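Local coordinates for protein DsrH (Allochromatium vinosum, PDB 2HY5) that forms, together with DsrE and DsrF, the six-chain DsrEFH complex, which probably relays sulfur during the oxidation of stored sulfur, at residues L32-I37 and G63-A68. Sequence-based numbering, arbitrary orientation.
Sequences LFEDGI and GPDLKA
At F33 the chain has just left strand 29-32, and the CB of this residue passes D65 OD2 at 3.8 Å. The ring turns away from helix 63-68 and meets F88 edge-to-face. E34 carries the one hydrogen bond of the contact. Its backbone N donates to D65 OD2 at 2.7 Å, with an N-H...O angle of 155°. The donor comes from above the carboxylate plane, 72° out of it. E34 has a positive phi, part of the sharp bend that turns the chain here. Its side chain runs extended beside that of D65, pointing the same way, and the two carboxylates are twisted 74° apart. E34 OE2 hydrogen-bonds to S19 OG of the DsrE chain. D65 OD1 makes a salt bridge with R69, which also bridges D35 OD2, and accepts a hydrogen bond from Q15 NE2 of the DsrE chain. R69 probably offsets part of the negative charge that E34, D35 and D65 bring together. I37 adds the apolar half. Its CD1 lies against D65 CB at 3.6 Å. I37 CG1 comes within 3.7 Å of L66 N. I37 CG2 touches L66 CD2, also at 3.7 Å. The two side chains cross obliquely, and both pack on V61. The arrangement joins the loop after strand 29-32 to helix 63-68, which follows the neighbouring parallel strand 58-62, as in an open alpha/beta fold of the DsrEFH-like family, here at the interface with DsrE and DsrF.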
loop_
_atom_site.group_PDB
_atom_site.type_symbol
_atom_site.label_atom_id
_atom_site.label_comp_id
_atom_site.label_asym_id
_atom_site.label_seq_id
_atom_site.Cartn_x
_atom_site.Cartn_y
_atom_site.Cartn_z
ATOM N N LEU C 32 -4.474 -12.113 -13.833
ATOM C CA LEU C 32 -4.586 -10.708 -13.495
ATOM C C LEU C 32 -5.889 -10.530 -12.731
ATOM O O LEU C 32 -6.954 -10.892 -13.229
ATOM C CB LEU C 32 -4.630 -9.876 -14.773
ATOM C CG LEU C 32 -3.454 -10.072 -15.735
ATOM C CD1 LEU C 32 -3.753 -9.375 -17.068
ATOM C CD2 LEU C 32 -2.184 -9.520 -15.098
ATOM N N PHE C 33 -5.810 -10.006 -11.514
ATOM C CA PHE C 33 -7.026 -9.771 -10.754
ATOM C C PHE C 33 -6.889 -8.459 -9.990
ATOM O O PHE C 33 -5.809 -7.873 -9.958
ATOM C CB PHE C 33 -7.380 -10.973 -9.852
ATOM C CG PHE C 33 -6.470 -11.174 -8.669
ATOM C CD1 PHE C 33 -5.113 -11.434 -8.838
ATOM C CD2 PHE C 33 -6.991 -11.169 -7.378
ATOM C CE1 PHE C 33 -4.293 -11.689 -7.739
ATOM C CE2 PHE C 33 -6.180 -11.423 -6.276
ATOM C CZ PHE C 33 -4.828 -11.684 -6.456
ATOM N N GLU C 34 -7.984 -7.980 -9.410
ATOM C CA GLU C 34 -7.975 -6.695 -8.725
ATOM C C GLU C 34 -7.531 -5.647 -9.749
ATOM O O GLU C 34 -7.989 -5.669 -10.890
ATOM C CB GLU C 34 -7.037 -6.726 -7.510
ATOM C CG GLU C 34 -7.584 -7.568 -6.363
ATOM C CD GLU C 34 -6.720 -7.526 -5.116
ATOM O OE1 GLU C 34 -5.946 -6.559 -4.954
ATOM O OE2 GLU C 34 -6.830 -8.456 -4.288
ATOM N N ASP C 35 -6.639 -4.745 -9.356
ATOM C CA ASP C 35 -6.170 -3.700 -10.262
ATOM C C ASP C 35 -5.276 -4.215 -11.397
ATOM O O ASP C 35 -4.976 -3.479 -12.345
ATOM C CB ASP C 35 -5.438 -2.613 -9.468
ATOM C CG ASP C 35 -6.383 -1.762 -8.628
ATOM O OD1 ASP C 35 -5.882 -0.939 -7.832
ATOM O OD2 ASP C 35 -7.624 -1.896 -8.765
ATOM N N GLY C 36 -4.846 -5.471 -11.304
ATOM C CA GLY C 36 -4.014 -6.033 -12.354
ATOM C C GLY C 36 -4.794 -6.166 -13.655
ATOM O O GLY C 36 -4.208 -6.277 -14.737
ATOM N N ILE C 37 -6.122 -6.157 -13.537
ATOM C CA ILE C 37 -7.052 -6.278 -14.669
ATOM C C ILE C 37 -6.805 -5.281 -15.801
ATOM O O ILE C 37 -7.002 -5.592 -16.974
ATOM C CB ILE C 37 -8.514 -6.111 -14.165
ATOM C CG1 ILE C 37 -9.209 -7.465 -14.158
ATOM C CG2 ILE C 37 -9.274 -5.069 -14.981
ATOM C CD1 ILE C 37 -8.636 -8.413 -13.167
ATOM N N GLY C 63 -12.806 -12.014 -14.459
ATOM C CA GLY C 63 -13.997 -11.328 -14.934
ATOM C C GLY C 63 -14.692 -10.432 -13.926
ATOM O O GLY C 63 -15.098 -9.323 -14.274
ATOM N N PRO C 64 -14.869 -10.887 -12.676
ATOM C CA PRO C 64 -15.529 -10.062 -11.659
ATOM C C PRO C 64 -14.835 -8.713 -11.458
ATOM O O PRO C 64 -15.503 -7.685 -11.326
ATOM C CB PRO C 64 -15.476 -10.948 -10.420
ATOM C CG PRO C 64 -15.634 -12.317 -11.001
ATOM C CD PRO C 64 -14.685 -12.266 -12.185
ATOM N N ASP C 65 -13.503 -8.711 -11.428
ATOM C CA ASP C 65 -12.769 -7.460 -11.259
ATOM C C ASP C 65 -12.849 -6.620 -12.534
ATOM O O ASP C 65 -12.921 -5.392 -12.475
ATOM C CB ASP C 65 -11.309 -7.729 -10.864
ATOM C CG ASP C 65 -11.150 -7.980 -9.367
ATOM O OD1 ASP C 65 -11.727 -7.200 -8.576
ATOM O OD2 ASP C 65 -10.441 -8.934 -8.972
ATOM N N LEU C 66 -12.847 -7.283 -13.686
ATOM C CA LEU C 66 -12.956 -6.576 -14.959
ATOM C C LEU C 66 -14.266 -5.808 -15.003
ATOM O O LEU C 66 -14.292 -4.611 -15.290
ATOM C CB LEU C 66 -12.943 -7.568 -16.127
ATOM C CG LEU C 66 -11.665 -7.813 -16.923
ATOM C CD1 LEU C 66 -11.901 -8.982 -17.870
ATOM C CD2 LEU C 66 -11.278 -6.557 -17.703
ATOM N N LYS C 67 -15.358 -6.516 -14.722
ATOM C CA LYS C 67 -16.691 -5.924 -14.750
ATOM C C LYS C 67 -16.867 -4.823 -13.713
ATOM O O LYS C 67 -17.505 -3.807 -13.976
ATOM C CB LYS C 67 -17.762 -6.995 -14.503
ATOM C CG LYS C 67 -17.666 -8.250 -15.350
ATOM C CD LYS C 67 -18.694 -9.267 -14.862
ATOM C CE LYS C 67 -18.336 -10.701 -15.244
ATOM N NZ LYS C 67 -18.260 -10.918 -16.715
ATOM N N ALA C 68 -16.309 -5.029 -12.528
ATOM C CA ALA C 68 -16.428 -4.049 -11.463
ATOM C C ALA C 68 -15.787 -2.726 -11.866
ATOM O O ALA C 68 -16.224 -1.651 -11.447
ATOM C CB ALA C 68 -15.773 -4.578 -10.206
#